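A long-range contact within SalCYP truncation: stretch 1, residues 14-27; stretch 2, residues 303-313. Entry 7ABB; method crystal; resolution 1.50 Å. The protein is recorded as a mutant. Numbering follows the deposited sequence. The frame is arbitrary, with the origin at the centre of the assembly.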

# COMPACT_ATOMS: atom_id res chain seq x y z
N ASP A 14 -0.90 -11.37 -18.73
CA ASP A 14 -0.20 -11.71 -17.49
C ASP A 14 -0.54 -10.67 -16.43
O ASP A 14 -0.30 -9.47 -16.63
N PHE A 15 -1.11 -11.10 -15.30
CA PHE A 15 -1.55 -10.11 -14.32
C PHE A 15 -0.39 -9.43 -13.60
O PHE A 15 -0.62 -8.46 -12.87
N PHE A 16 0.84 -9.90 -13.77
CA PHE A 16 2.01 -9.18 -13.25
C PHE A 16 2.34 -7.93 -14.05
O PHE A 16 3.37 -7.29 -13.82
N ALA A 17 1.52 -7.53 -15.01
CA ALA A 17 1.87 -6.43 -15.88
C ALA A 17 1.81 -5.10 -15.13
O ALA A 17 1.16 -4.96 -14.10
N ALA A 18 2.51 -4.11 -15.67
CA ALA A 18 2.52 -2.78 -15.07
C ALA A 18 1.16 -2.11 -15.24
O ALA A 18 0.38 -2.49 -16.12
N PRO A 19 0.87 -1.07 -14.44
CA PRO A 19 -0.39 -0.32 -14.64
C PRO A 19 -0.63 0.11 -16.07
O PRO A 19 -1.75 -0.02 -16.58
N GLN A 20 0.40 0.62 -16.73
CA GLN A 20 0.25 1.07 -18.11
C GLN A 20 -0.21 -0.07 -19.01
O GLN A 20 -0.98 0.15 -19.96
N ALA A 21 0.27 -1.28 -18.75
CA ALA A 21 -0.12 -2.41 -19.56
C ALA A 21 -1.56 -2.80 -19.29
O ALA A 21 -2.32 -3.07 -20.22
N TYR A 22 -1.96 -2.82 -18.01
CA TYR A 22 -3.37 -3.01 -17.71
C TYR A 22 -4.23 -2.03 -18.50
O TYR A 22 -5.24 -2.42 -19.09
N ARG A 23 -3.84 -0.76 -18.53
CA ARG A 23 -4.67 0.25 -19.17
C ARG A 23 -4.68 0.08 -20.68
O ARG A 23 -5.74 0.23 -21.30
N ARG A 24 -3.55 -0.28 -21.28
CA ARG A 24 -3.51 -0.50 -22.73
C ARG A 24 -4.36 -1.70 -23.12
O ARG A 24 -5.11 -1.65 -24.11
N VAL A 25 -4.24 -2.80 -22.38
CA VAL A 25 -5.01 -3.99 -22.71
C VAL A 25 -6.50 -3.70 -22.56
O VAL A 25 -7.31 -4.12 -23.39
N ALA A 26 -6.86 -2.98 -21.50
CA ALA A 26 -8.26 -2.62 -21.28
C ALA A 26 -8.77 -1.72 -22.41
O ALA A 26 -9.88 -1.94 -22.92
N ALA A 27 -7.97 -0.75 -22.84
CA ALA A 27 -8.37 0.15 -23.92
C ALA A 27 -8.64 -0.62 -25.20
O ALA A 27 -9.55 -0.28 -25.96
N VAL A 303 -11.57 -13.17 -10.36
CA VAL A 303 -11.80 -11.82 -10.87
C VAL A 303 -10.80 -10.88 -10.21
O VAL A 303 -10.71 -10.82 -8.99
N LEU A 304 -10.07 -10.13 -11.03
CA LEU A 304 -9.14 -9.14 -10.51
C LEU A 304 -9.76 -7.75 -10.53
O LEU A 304 -10.53 -7.39 -11.43
N LEU A 305 -9.36 -6.94 -9.54
CA LEU A 305 -9.91 -5.61 -9.28
C LEU A 305 -8.77 -4.59 -9.35
O LEU A 305 -8.38 -4.02 -8.32
N PRO A 306 -8.20 -4.33 -10.53
CA PRO A 306 -7.00 -3.48 -10.60
C PRO A 306 -7.31 -2.02 -10.29
O PRO A 306 -8.11 -1.37 -10.98
N LEU A 307 -6.64 -1.49 -9.27
CA LEU A 307 -6.81 -0.09 -8.92
C LEU A 307 -6.28 0.83 -10.03
O LEU A 307 -6.73 1.97 -10.14
N ALA A 308 -5.32 0.35 -10.83
CA ALA A 308 -4.81 1.09 -11.98
C ALA A 308 -5.87 1.32 -13.04
O ALA A 308 -5.72 2.21 -13.87
N LEU A 309 -6.92 0.49 -13.05
CA LEU A 309 -8.05 0.76 -13.93
C LEU A 309 -9.15 1.55 -13.22
O LEU A 309 -9.64 2.53 -13.79
N ALA A 310 -9.54 1.15 -12.01
CA ALA A 310 -10.58 1.87 -11.28
C ALA A 310 -10.26 3.35 -11.19
O ALA A 310 -11.10 4.21 -11.46
N ASN A 311 -9.00 3.68 -10.84
CA ASN A 311 -8.63 5.06 -10.54
C ASN A 311 -8.30 5.86 -11.78
O ASN A 311 -7.97 7.06 -11.68
N TYR A 312 -8.35 5.23 -12.97
CA TYR A 312 -8.17 5.90 -14.24
C TYR A 312 -9.41 5.83 -15.13
O TYR A 312 -9.33 6.15 -16.31
N ASP A 313 -10.55 5.44 -14.60
CA ASP A 313 -11.76 5.35 -15.43
C ASP A 313 -12.19 6.74 -15.87
O ASP A 313 -12.55 7.55 -15.02

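The apolar centre of the contact forms where one side of the 19-27 helix meets the short 307-310 helix. Leu309 (chi1 m, chi2 t) leaves its backbone sideways, but its end comes nearer to the first stretch: CD2 lies 3.6 Å from Arg23 CG and 4.0 Å from Tyr22 CB, and both methyls approach Ala26 CB, CD1 at 3.9 Å and CD2 at 4.0 Å. Ala308 points toward the first stretch where the backbones run close, with Pro19 CA and Ala308 CA 5.3 Å apart and Pro19 CB and Ala308 CB at 3.6 Å.

Tyr22 (chi1 -89°) also points in. Its CD2 packs 3.7 Å from Pro306 CB, and its OH, 3.8 Å from Leu304 CD1, donates a hydrogen bond to Phe15 O (2.7 Å), tying the helix to the preceding turn. Leu304 (m, t) extends the apolar surface to Phe15 (chi1 p), whose CB sits 3.5 Å from Leu304 CD1 although the end of its side chain leads away.

The polar edge belongs to Arg23 (m, t, m, chi4 -92°). Its NH1 donates a hydrogen bond to Ala308 O (3.2 Å, 161°) near the guanidinium plane. This leaves a guanidinium face free to stack on Tyr312 (chi1 m): the planes differ by 10°, and Arg23 CZ lies 3.6 Å from the centroid of the Tyr312 ring, a cation-pi contact.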

# COMPACT_ATOMS: atom_id res chain seq x y z
CB ASP A 14 1.30 -11.74 -17.77
CG ASP A 14 2.15 -12.05 -16.54
OD1 ASP A 14 1.66 -11.97 -15.39
OD2 ASP A 14 3.34 -12.38 -16.74
CB PHE A 15 -2.52 -10.71 -13.31
CG PHE A 15 -1.97 -11.89 -12.56
CD1 PHE A 15 -0.95 -11.74 -11.64
CD2 PHE A 15 -2.51 -13.15 -12.75
CE1 PHE A 15 -0.45 -12.82 -10.95
CE2 PHE A 15 -2.01 -14.24 -12.05
CZ PHE A 15 -0.98 -14.07 -11.15
CB PHE A 16 3.22 -10.11 -13.23
CG PHE A 16 3.17 -11.13 -12.14
CD1 PHE A 16 3.24 -10.75 -10.81
CD2 PHE A 16 3.04 -12.48 -12.44
CE1 PHE A 16 3.20 -11.69 -9.79
CE2 PHE A 16 3.00 -13.43 -11.42
CZ PHE A 16 3.07 -13.03 -10.10
CB ALA A 17 0.95 -6.41 -17.09
CB ALA A 18 3.61 -1.92 -15.71
CB PRO A 19 -0.22 0.88 -13.71
CG PRO A 19 0.64 0.35 -12.58
CD PRO A 19 1.59 -0.63 -13.23
CB GLN A 20 1.57 1.63 -18.62
CG GLN A 20 1.47 2.91 -19.37
CD GLN A 20 2.85 3.43 -19.73
OE1 GLN A 20 3.37 4.34 -19.08
NE2 GLN A 20 3.45 2.84 -20.74
CB ALA A 21 0.82 -3.59 -19.32
CB TYR A 22 -3.63 -2.82 -16.21
CG TYR A 22 -3.50 -4.06 -15.38
CD1 TYR A 22 -2.25 -4.52 -14.96
CD2 TYR A 22 -4.62 -4.77 -15.00
CE1 TYR A 22 -2.13 -5.65 -14.18
CE2 TYR A 22 -4.51 -5.91 -14.22
CZ TYR A 22 -3.27 -6.34 -13.82
OH TYR A 22 -3.18 -7.48 -13.05
CB ARG A 23 -4.21 1.65 -18.78
CG ARG A 23 -4.58 1.99 -17.34
CD ARG A 23 -4.37 3.44 -16.97
NE ARG A 23 -2.96 3.81 -16.84
CZ ARG A 23 -2.25 3.77 -15.70
NH1 ARG A 23 -2.81 3.35 -14.57
NH2 ARG A 23 -0.97 4.15 -15.73
CB ARG A 24 -2.09 -0.73 -23.20
CG ARG A 24 -1.96 -0.87 -24.73
CD ARG A 24 -0.58 -1.38 -25.14
NE ARG A 24 -0.35 -2.74 -24.65
CZ ARG A 24 -0.75 -3.85 -25.27
NH1 ARG A 24 -1.42 -3.78 -26.42
NH2 ARG A 24 -0.49 -5.03 -24.73
CB VAL A 25 -4.56 -5.19 -21.85
CG1 VAL A 25 -5.51 -6.38 -22.05
CG2 VAL A 25 -3.17 -5.60 -22.22
CB ALA A 26 -8.40 -1.98 -19.90
CB ALA A 27 -7.30 1.21 -24.17
CB VAL A 303 -13.24 -11.35 -10.57
CG1 VAL A 303 -13.49 -9.98 -11.16
CG2 VAL A 303 -14.24 -12.33 -11.13
CB LEU A 304 -7.84 -9.12 -11.32
CG LEU A 304 -7.07 -10.43 -11.42
CD1 LEU A 304 -5.69 -10.16 -12.01
CD2 LEU A 304 -6.97 -11.11 -10.06
CB LEU A 305 -10.61 -5.57 -7.93
CG LEU A 305 -11.72 -6.63 -7.73
CD1 LEU A 305 -12.37 -6.44 -6.36
CD2 LEU A 305 -12.73 -6.55 -8.81
CB PRO A 306 -6.51 -3.66 -12.04
CG PRO A 306 -7.75 -4.07 -12.79
CD PRO A 306 -8.51 -4.94 -11.84
CB LEU A 307 -6.11 0.20 -7.58
CG LEU A 307 -6.55 -0.71 -6.42
CD1 LEU A 307 -5.86 -0.23 -5.14
CD2 LEU A 307 -8.07 -0.70 -6.27
CB ALA A 308 -3.63 0.36 -12.61
CB LEU A 309 -8.60 -0.56 -14.51
CG LEU A 309 -7.61 -1.36 -15.36
CD1 LEU A 309 -8.29 -2.57 -16.00
CD2 LEU A 309 -6.95 -0.53 -16.42
CB ALA A 310 -10.76 1.27 -9.87
CB ASN A 311 -7.45 5.07 -9.56
CG ASN A 311 -7.88 4.80 -8.13
OD1 ASN A 311 -9.06 4.92 -7.79
ND2 ASN A 311 -6.92 4.49 -7.26
CB TYR A 312 -6.98 5.30 -15.00
CG TYR A 312 -5.62 5.77 -14.54
CD1 TYR A 312 -5.14 5.49 -13.26
CD2 TYR A 312 -4.81 6.46 -15.41
CE1 TYR A 312 -3.87 5.93 -12.88
CE2 TYR A 312 -3.55 6.90 -15.04
CZ TYR A 312 -3.11 6.61 -13.75
OH TYR A 312 -1.84 7.08 -13.46
CB ASP A 313 -12.86 4.68 -14.62
CG ASP A 313 -14.12 4.39 -15.42
OD1 ASP A 313 -14.25 4.91 -16.53
OD2 ASP A 313 -14.97 3.61 -14.93